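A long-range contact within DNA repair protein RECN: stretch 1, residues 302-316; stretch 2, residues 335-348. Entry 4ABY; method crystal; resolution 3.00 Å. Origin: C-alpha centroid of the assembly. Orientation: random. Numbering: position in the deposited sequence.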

ATOM      1  N   SER A 302      -6.125   4.584  -3.766  1.00 28.32           N
ATOM      2  CA  SER A 302      -5.942   4.297  -2.343  1.00 24.47           C
ATOM      3  C   SER A 302      -7.128   3.552  -1.752  1.00 23.01           C
ATOM      4  O   SER A 302      -6.956   2.611  -0.979  1.00 22.47           O
ATOM      5  CB  SER A 302      -5.704   5.583  -1.550  1.00 27.05           C
ATOM      6  OG  SER A 302      -4.449   6.161  -1.861  1.00 33.50           O
ATOM      7  N   ARG A 303      -8.334   3.975  -2.106  1.00 23.78           N
ATOM      8  CA  ARG A 303      -9.525   3.369  -1.527  1.00 23.93           C
ATOM      9  C   ARG A 303      -9.756   1.969  -2.066  1.00 23.68           C
ATOM     10  O   ARG A 303     -10.327   1.120  -1.384  1.00 23.15           O
ATOM     11  CB  ARG A 303     -10.753   4.256  -1.725  1.00 21.48           C
ATOM     12  CG  ARG A 303     -10.689   5.523  -0.899  1.00 21.62           C
ATOM     13  CD  ARG A 303     -12.017   6.226  -0.846  1.00 21.73           C
ATOM     14  NE  ARG A 303     -12.509   6.565  -2.175  1.00 29.85           N
ATOM     15  CZ  ARG A 303     -12.200   7.681  -2.829  1.00 29.81           C
ATOM     16  NH1 ARG A 303     -11.384   8.578  -2.284  1.00 24.99           N
ATOM     17  NH2 ARG A 303     -12.712   7.898  -4.032  1.00 30.96           N
ATOM     18  N   VAL A 304      -9.301   1.724  -3.289  1.00 23.38           N
ATOM     19  CA  VAL A 304      -9.405   0.393  -3.865  1.00 21.74           C
ATOM     20  C   VAL A 304      -8.351  -0.501  -3.229  1.00 21.20           C
ATOM     21  O   VAL A 304      -8.591  -1.683  -2.984  1.00 19.73           O
ATOM     22  CB  VAL A 304      -9.257   0.419  -5.394  1.00 20.71           C
ATOM     23  CG1 VAL A 304      -9.252  -0.993  -5.950  1.00 19.74           C
ATOM     24  CG2 VAL A 304     -10.382   1.223  -6.010  1.00 19.09           C
HETATM   25  N   MSE A 305      -7.190   0.081  -2.941  1.00 23.17           N
HETATM   26  CA  MSE A 305      -6.119  -0.635  -2.250  1.00 22.13           C
HETATM   27  C   MSE A 305      -6.547  -1.008  -0.841  1.00 21.41           C
HETATM   28  O   MSE A 305      -6.271  -2.109  -0.370  1.00 20.59           O
HETATM   29  CB  MSE A 305      -4.841   0.203  -2.202  1.00 21.63           C
HETATM   30  CG  MSE A 305      -4.187   0.436  -3.553  1.00 27.84           C
HETATM   31 SE   MSE A 305      -3.662  -1.213  -4.459  1.00 55.02          SE
HETATM   32  CE  MSE A 305      -5.284  -1.576  -5.479  1.00 31.00           C
ATOM     33  N   LEU A 306      -7.222  -0.081  -0.170  1.00 20.69           N
ATOM     34  CA  LEU A 306      -7.753  -0.340   1.160  1.00 21.19           C
ATOM     35  C   LEU A 306      -8.709  -1.530   1.147  1.00 21.18           C
ATOM     36  O   LEU A 306      -8.572  -2.451   1.948  1.00 20.00           O
ATOM     37  CB  LEU A 306      -8.461   0.901   1.704  1.00 21.77           C
ATOM     38  CG  LEU A 306      -9.212   0.742   3.029  1.00 18.18           C
ATOM     39  CD1 LEU A 306      -8.265   0.316   4.134  1.00 17.99           C
ATOM     40  CD2 LEU A 306      -9.914   2.034   3.395  1.00 17.37           C
ATOM     41  N   ALA A 307      -9.674  -1.503   0.232  1.00 21.17           N
ATOM     42  CA  ALA A 307     -10.657  -2.575   0.120  1.00 20.80           C
ATOM     43  C   ALA A 307      -9.985  -3.924  -0.069  1.00 21.54           C
ATOM     44  O   ALA A 307     -10.245  -4.867   0.672  1.00 23.15           O
ATOM     45  CB  ALA A 307     -11.620  -2.305  -1.021  1.00 19.61           C
ATOM     46  N   VAL A 308      -9.116  -4.012  -1.067  1.00 22.91           N
ATOM     47  CA  VAL A 308      -8.376  -5.242  -1.311  1.00 24.78           C
ATOM     48  C   VAL A 308      -7.573  -5.641  -0.076  1.00 26.07           C
ATOM     49  O   VAL A 308      -7.516  -6.813   0.284  1.00 27.99           O
ATOM     50  CB  VAL A 308      -7.426  -5.106  -2.512  1.00 22.26           C
ATOM     51  CG1 VAL A 308      -6.782  -6.442  -2.822  1.00 21.61           C
ATOM     52  CG2 VAL A 308      -8.179  -4.584  -3.723  1.00 19.93           C
ATOM     53  N   SER A 309      -6.959  -4.660   0.576  1.00 24.94           N
ATOM     54  CA  SER A 309      -6.146  -4.930   1.755  1.00 24.87           C
ATOM     55  C   SER A 309      -6.939  -5.511   2.932  1.00 29.16           C
ATOM     56  O   SER A 309      -6.445  -6.391   3.632  1.00 35.35           O
ATOM     57  CB  SER A 309      -5.376  -3.678   2.183  1.00 24.56           C
ATOM     58  OG  SER A 309      -4.336  -3.385   1.263  1.00 22.37           O
ATOM     59  N   THR A 310      -8.160  -5.037   3.161  1.00 24.17           N
ATOM     60  CA  THR A 310      -8.944  -5.558   4.279  1.00 22.50           C
ATOM     61  C   THR A 310      -9.626  -6.873   3.924  1.00 30.06           C
ATOM     62  O   THR A 310      -9.769  -7.752   4.775  1.00 31.35           O
ATOM     63  CB  THR A 310     -10.018  -4.575   4.750  1.00 22.41           C
ATOM     64  OG1 THR A 310     -11.027  -4.459   3.744  1.00 30.64           O
ATOM     65  CG2 THR A 310      -9.416  -3.216   5.016  1.00 24.48           C
ATOM     66  N   VAL A 311     -10.047  -7.003   2.668  1.00 28.56           N
ATOM     67  CA  VAL A 311     -10.775  -8.188   2.219  1.00 25.20           C
ATOM     68  C   VAL A 311      -9.863  -9.406   2.112  1.00 28.85           C
ATOM     69  O   VAL A 311     -10.238 -10.501   2.525  1.00 28.54           O
ATOM     70  CB  VAL A 311     -11.471  -7.949   0.863  1.00 25.78           C
ATOM     71  CG1 VAL A 311     -12.089  -9.238   0.341  1.00 22.31           C
ATOM     72  CG2 VAL A 311     -12.526  -6.864   0.992  1.00 26.45           C
ATOM     73  N   LEU A 312      -8.664  -9.205   1.569  1.00 31.78           N
ATOM     74  CA  LEU A 312      -7.726 -10.304   1.332  1.00 35.25           C
ATOM     75  C   LEU A 312      -6.508 -10.277   2.255  1.00 34.32           C
ATOM     76  O   LEU A 312      -5.764 -11.252   2.335  1.00 34.94           O
ATOM     77  CB  LEU A 312      -7.260 -10.308  -0.127  1.00 33.54           C
ATOM     78  CG  LEU A 312      -8.317 -10.609  -1.189  1.00 32.39           C
ATOM     79  CD1 LEU A 312      -7.705 -10.539  -2.576  1.00 32.94           C
ATOM     80  CD2 LEU A 312      -8.932 -11.976  -0.943  1.00 43.77           C
ATOM     81  N   GLY A 313      -6.301  -9.158   2.938  1.00 30.24           N
ATOM     82  CA  GLY A 313      -5.187  -9.031   3.860  1.00 31.41           C
ATOM     83  C   GLY A 313      -4.007  -8.246   3.312  1.00 33.22           C
ATOM     84  O   GLY A 313      -3.774  -8.205   2.105  1.00 30.11           O
ATOM     85  N   ALA A 314      -3.262  -7.613   4.214  1.00 36.09           N
ATOM     86  CA  ALA A 314      -2.039  -6.908   3.852  1.00 36.18           C
ATOM     87  C   ALA A 314      -0.854  -7.858   3.972  1.00 38.12           C
ATOM     88  O   ALA A 314      -0.909  -8.834   4.719  1.00 39.30           O
ATOM     89  CB  ALA A 314      -1.840  -5.695   4.745  1.00 30.58           C
ATOM     90  N   ASP A 315       0.216  -7.572   3.236  1.00 38.53           N
ATOM     91  CA  ASP A 315       1.390  -8.442   3.225  1.00 40.55           C
ATOM     92  C   ASP A 315       2.579  -7.845   3.973  1.00 36.56           C
ATOM     93  O   ASP A 315       3.687  -8.378   3.920  1.00 40.16           O
ATOM     94  CB  ASP A 315       1.785  -8.824   1.791  1.00 42.74           C
ATOM     95  CG  ASP A 315       1.894  -7.620   0.863  1.00 59.96           C
ATOM     96  OD1 ASP A 315       1.115  -6.653   1.026  1.00 62.21           O
ATOM     97  OD2 ASP A 315       2.753  -7.645  -0.047  1.00 66.26           O
ATOM     98  N   THR A 316       2.335  -6.746   4.679  1.00 32.17           N
ATOM     99  CA  THR A 316       3.369  -6.082   5.458  1.00 28.20           C
ATOM    100  C   THR A 316       2.797  -5.582   6.781  1.00 30.33           C
ATOM    101  O   THR A 316       1.616  -5.256   6.865  1.00 29.82           O
ATOM    102  CB  THR A 316       3.967  -4.890   4.694  1.00 29.00           C
ATOM    103  OG1 THR A 316       2.937  -3.929   4.424  1.00 30.19           O
ATOM    104  CG2 THR A 316       4.586  -5.349   3.383  1.00 26.98           C
ATOM    105  N   ALA A 335     -17.462   4.755   5.978  1.00 23.79           N
ATOM    106  CA  ALA A 335     -17.153   3.415   5.492  1.00 22.49           C
ATOM    107  C   ALA A 335     -15.647   3.210   5.391  1.00 25.96           C
ATOM    108  O   ALA A 335     -15.139   2.134   5.702  1.00 26.55           O
ATOM    109  CB  ALA A 335     -17.807   3.176   4.154  1.00 19.02           C
ATOM    110  N   VAL A 336     -14.936   4.249   4.955  1.00 25.18           N
ATOM    111  CA  VAL A 336     -13.482   4.192   4.862  1.00 23.40           C
ATOM    112  C   VAL A 336     -12.861   4.055   6.248  1.00 21.23           C
ATOM    113  O   VAL A 336     -12.008   3.197   6.466  1.00 22.41           O
ATOM    114  CB  VAL A 336     -12.895   5.421   4.128  1.00 21.72           C
ATOM    115  CG1 VAL A 336     -11.396   5.493   4.327  1.00 20.98           C
ATOM    116  CG2 VAL A 336     -13.222   5.359   2.652  1.00 20.47           C
ATOM    117  N   ALA A 337     -13.297   4.890   7.185  1.00 21.58           N
ATOM    118  CA  ALA A 337     -12.793   4.808   8.551  1.00 21.71           C
ATOM    119  C   ALA A 337     -13.006   3.408   9.118  1.00 25.67           C
ATOM    120  O   ALA A 337     -12.162   2.888   9.845  1.00 27.48           O
ATOM    121  CB  ALA A 337     -13.457   5.843   9.429  1.00 20.73           C
ATOM    122  N   GLU A 338     -14.132   2.796   8.774  1.00 25.17           N
ATOM    123  CA  GLU A 338     -14.439   1.461   9.264  1.00 25.03           C
ATOM    124  C   GLU A 338     -13.480   0.416   8.689  1.00 25.90           C
ATOM    125  O   GLU A 338     -13.010  -0.465   9.404  1.00 27.81           O
ATOM    126  CB  GLU A 338     -15.894   1.099   8.961  1.00 26.87           C
ATOM    127  CG  GLU A 338     -16.273  -0.329   9.335  1.00 35.03           C
ATOM    128  CD  GLU A 338     -16.047  -0.639  10.807  1.00 43.53           C
ATOM    129  OE1 GLU A 338     -16.263   0.258  11.651  1.00 41.97           O
ATOM    130  OE2 GLU A 338     -15.659  -1.787  11.121  1.00 49.95           O
ATOM    131  N   GLN A 339     -13.181   0.520   7.399  1.00 23.65           N
ATOM    132  CA  GLN A 339     -12.255  -0.412   6.767  1.00 22.79           C
ATOM    133  C   GLN A 339     -10.849  -0.242   7.320  1.00 23.78           C
ATOM    134  O   GLN A 339     -10.161  -1.224   7.601  1.00 24.50           O
ATOM    135  CB  GLN A 339     -12.256  -0.240   5.249  1.00 19.92           C
ATOM    136  CG  GLN A 339     -13.526  -0.733   4.590  1.00 20.29           C
ATOM    137  CD  GLN A 339     -13.839  -2.168   4.960  1.00 26.83           C
ATOM    138  OE1 GLN A 339     -13.053  -3.073   4.689  1.00 29.09           O
ATOM    139  NE2 GLN A 339     -14.990  -2.384   5.587  1.00 29.14           N
ATOM    140  N   LEU A 340     -10.427   1.007   7.477  1.00 22.33           N
ATOM    141  CA  LEU A 340      -9.133   1.297   8.077  1.00 22.97           C
ATOM    142  C   LEU A 340      -9.035   0.655   9.452  1.00 28.23           C
ATOM    143  O   LEU A 340      -8.026   0.030   9.790  1.00 26.96           O
ATOM    144  CB  LEU A 340      -8.917   2.806   8.184  1.00 22.13           C
ATOM    145  CG  LEU A 340      -8.524   3.487   6.878  1.00 19.73           C
ATOM    146  CD1 LEU A 340      -8.616   4.996   7.004  1.00 18.21           C
ATOM    147  CD2 LEU A 340      -7.125   3.049   6.481  1.00 16.49           C
ATOM    148  N   SER A 341     -10.093   0.805  10.241  1.00 27.42           N
ATOM    149  CA  SER A 341     -10.117   0.248  11.581  1.00 25.69           C
ATOM    150  C   SER A 341      -9.849  -1.256  11.549  1.00 28.35           C
ATOM    151  O   SER A 341      -9.034  -1.764  12.315  1.00 29.76           O
ATOM    152  CB  SER A 341     -11.453   0.542  12.255  1.00 26.36           C
ATOM    153  OG  SER A 341     -11.353   0.380  13.658  1.00 37.71           O
ATOM    154  N   ARG A 342     -10.522  -1.957  10.643  1.00 28.96           N
ATOM    155  CA  ARG A 342     -10.390  -3.408  10.543  1.00 30.87           C
ATOM    156  C   ARG A 342      -9.009  -3.852  10.091  1.00 30.76           C
ATOM    157  O   ARG A 342      -8.474  -4.841  10.585  1.00 35.32           O
ATOM    158  CB  ARG A 342     -11.431  -3.972   9.588  1.00 30.76           C
ATOM    159  CG  ARG A 342     -12.845  -3.574   9.937  1.00 41.62           C
ATOM    160  CD  ARG A 342     -13.838  -4.419   9.162  1.00 49.37           C
ATOM    161  NE  ARG A 342     -13.198  -5.105   8.039  1.00 56.52           N
ATOM    162  CZ  ARG A 342     -13.833  -5.930   7.212  1.00 61.88           C
ATOM    163  NH1 ARG A 342     -15.126  -6.165   7.387  1.00 66.04           N
ATOM    164  NH2 ARG A 342     -13.181  -6.519   6.213  1.00 45.20           N
ATOM    165  N   LEU A 343      -8.441  -3.139   9.131  1.00 26.83           N
ATOM    166  CA  LEU A 343      -7.100  -3.457   8.680  1.00 22.38           C
ATOM    167  C   LEU A 343      -6.133  -3.286   9.843  1.00 27.02           C
ATOM    168  O   LEU A 343      -5.110  -3.956   9.912  1.00 27.84           O
ATOM    169  CB  LEU A 343      -6.710  -2.562   7.511  1.00 19.57           C
ATOM    170  CG  LEU A 343      -5.288  -2.698   6.980  1.00 22.12           C
ATOM    171  CD1 LEU A 343      -4.956  -4.149   6.690  1.00 25.25           C
ATOM    172  CD2 LEU A 343      -5.110  -1.835   5.743  1.00 20.32           C
ATOM    173  N   ALA A 344      -6.485  -2.401  10.771  1.00 26.50           N
ATOM    174  CA  ALA A 344      -5.644  -2.111  11.927  1.00 28.10           C
ATOM    175  C   ALA A 344      -5.731  -3.188  13.013  1.00 31.14           C
ATOM    176  O   ALA A 344      -4.945  -3.182  13.960  1.00 32.77           O
ATOM    177  CB  ALA A 344      -5.994  -0.741  12.505  1.00 28.00           C
ATOM    178  N   ASP A 345      -6.688  -4.102  12.876  1.00 31.71           N
ATOM    179  CA  ASP A 345      -6.829  -5.222  13.806  1.00 28.55           C
ATOM    180  C   ASP A 345      -5.677  -6.204  13.672  1.00 29.08           C
ATOM    181  O   ASP A 345      -5.497  -7.077  14.514  1.00 31.58           O
ATOM    182  CB  ASP A 345      -8.140  -5.971  13.560  1.00 30.84           C
ATOM    183  CG  ASP A 345      -9.330  -5.301  14.206  1.00 34.16           C
ATOM    184  OD1 ASP A 345      -9.152  -4.269  14.884  1.00 41.86           O
ATOM    185  OD2 ASP A 345     -10.454  -5.813  14.034  1.00 37.11           O
ATOM    186  N   THR A 346      -4.910  -6.061  12.599  1.00 29.42           N
ATOM    187  CA  THR A 346      -3.792  -6.949  12.324  1.00 28.50           C
ATOM    188  C   THR A 346      -2.567  -6.153  11.875  1.00 29.80           C
ATOM    189  O   THR A 346      -1.466  -6.692  11.788  1.00 30.33           O
ATOM    190  CB  THR A 346      -4.166  -7.980  11.239  1.00 33.59           C
ATOM    191  OG1 THR A 346      -5.049  -7.376  10.283  1.00 32.43           O
ATOM    192  CG2 THR A 346      -4.860  -9.177  11.869  1.00 39.44           C
ATOM    193  N   ARG A 347      -2.760  -4.865  11.602  1.00 30.57           N
ATOM    194  CA  ARG A 347      -1.683  -4.063  11.021  1.00 24.31           C
ATOM    195  C   ARG A 347      -1.540  -2.715  11.667  1.00 25.90           C
ATOM    196  O   ARG A 347      -2.367  -2.316  12.486  1.00 34.18           O
ATOM    197  CB  ARG A 347      -1.938  -3.825   9.541  1.00 28.53           C
ATOM    198  CG  ARG A 347      -1.015  -4.582   8.608  1.00 31.81           C
ATOM    199  CD  ARG A 347      -1.602  -5.912   8.197  1.00 32.46           C
ATOM    200  NE  ARG A 347      -0.553  -6.861   7.843  1.00 35.02           N
ATOM    201  CZ  ARG A 347      -0.784  -8.154   7.670  1.00 40.40           C
ATOM    202  NH1 ARG A 347      -2.020  -8.604   7.821  1.00 46.76           N
ATOM    203  NH2 ARG A 347       0.194  -8.991   7.352  1.00 39.79           N
ATOM    204  N   GLN A 348      -0.462  -2.028  11.309  1.00 26.67           N
ATOM    205  CA  GLN A 348      -0.288  -0.622  11.633  1.00 26.73           C
ATOM    206  C   GLN A 348      -0.609   0.128  10.354  1.00 24.70           C
ATOM    207  O   GLN A 348       0.102  -0.013   9.358  1.00 23.54           O
ATOM    208  CB  GLN A 348       1.158  -0.344  12.050  1.00 21.03           C
ATOM    209  CG  GLN A 348       1.445   1.094  12.449  1.00 21.44           C
ATOM    210  CD  GLN A 348       2.919   1.336  12.717  1.00 24.63           C
ATOM    211  OE1 GLN A 348       3.784   0.779  12.044  1.00 23.04           O
ATOM    212  NE2 GLN A 348       3.210   2.168  13.706  1.00 23.26           N
TER

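Two helices pack side by side here, running in roughly the same direction at 42°, with their axes 9.2 Å apart at closest approach. The two backbones are nearest at Thr 310 and Leu 343, whose CA atoms lie 5.2 Å apart. The contact buries 588 Å², counting both sides.

Leu 306 supplies the apolar centre. Its side chain is a knob in a hole formed by Val 336, Gln 339, Leu 340 and Leu 343. CD2 of Leu 306 lies 3.9 Å from CG1 of Val 336 and 3.8 Å from CB of Gln 339. CD1 of Leu 306 lies 3.8 Å from CD2 of Leu 340 and 4.1 Å from CD2 of Leu 343. The CA-to-CB bond of Leu 340 points away from the first stretch, but the end of its side chain comes nearer. Leu 343 extends the apolar surface, with CD1 4.0 Å from CB of Ala 314.

Two hydrogen bonds cross the contact. In the first, Thr 310 OG1 donates to Gln 339 OE1 at 2.6 Å. The short bond satisfies the hydroxyl as a donor and gives the amide oxygen a partner. The methyl of Thr 310 also packs: CG2 is 3.7 Å from CB of Leu 343. Thus Thr 310 makes both polar and apolar contact. NH2 of Arg 342 stays 3.9 Å from OG1 of Thr 310, and no hydrogen bond joins them.

The second bond lies beyond the helices. Arg 347 NE donates to the backbone O of Thr 316 at 2.9 Å, with an N-H...acceptor angle of 149°. This carbonyl lies at the edge of the guanidinium, near its plane, where an N-H can point at it. The O of Ala 314 is just as near, 2.9 Å from NH2 of Arg 347, but sits over one face of the guanidinium. The angle is poor, so this close approach is not a hydrogen bond. Arg 347 also packs through its aliphatic part, with its CD 3.5 Å from CB of Ala 314.

Ser 309 satisfies its hydroxyl within its own helix: OG donates to O of Met 305, a selenomethionine, at 2.8 Å. CB of Ser 309 remains in contact with CD2 of Leu 343, at 4.0 Å. Arg 303 meets the second helix through carbon, CD to CG2 of Val 336 at 3.8 Å. Its NE and NH1 are hydrogen-bonded elsewhere in the structure.

Gly 313 leaves helical geometry with positive phi. At these backbone angles a CB would jam against the preceding carbonyl O, which by itself calls for glycine.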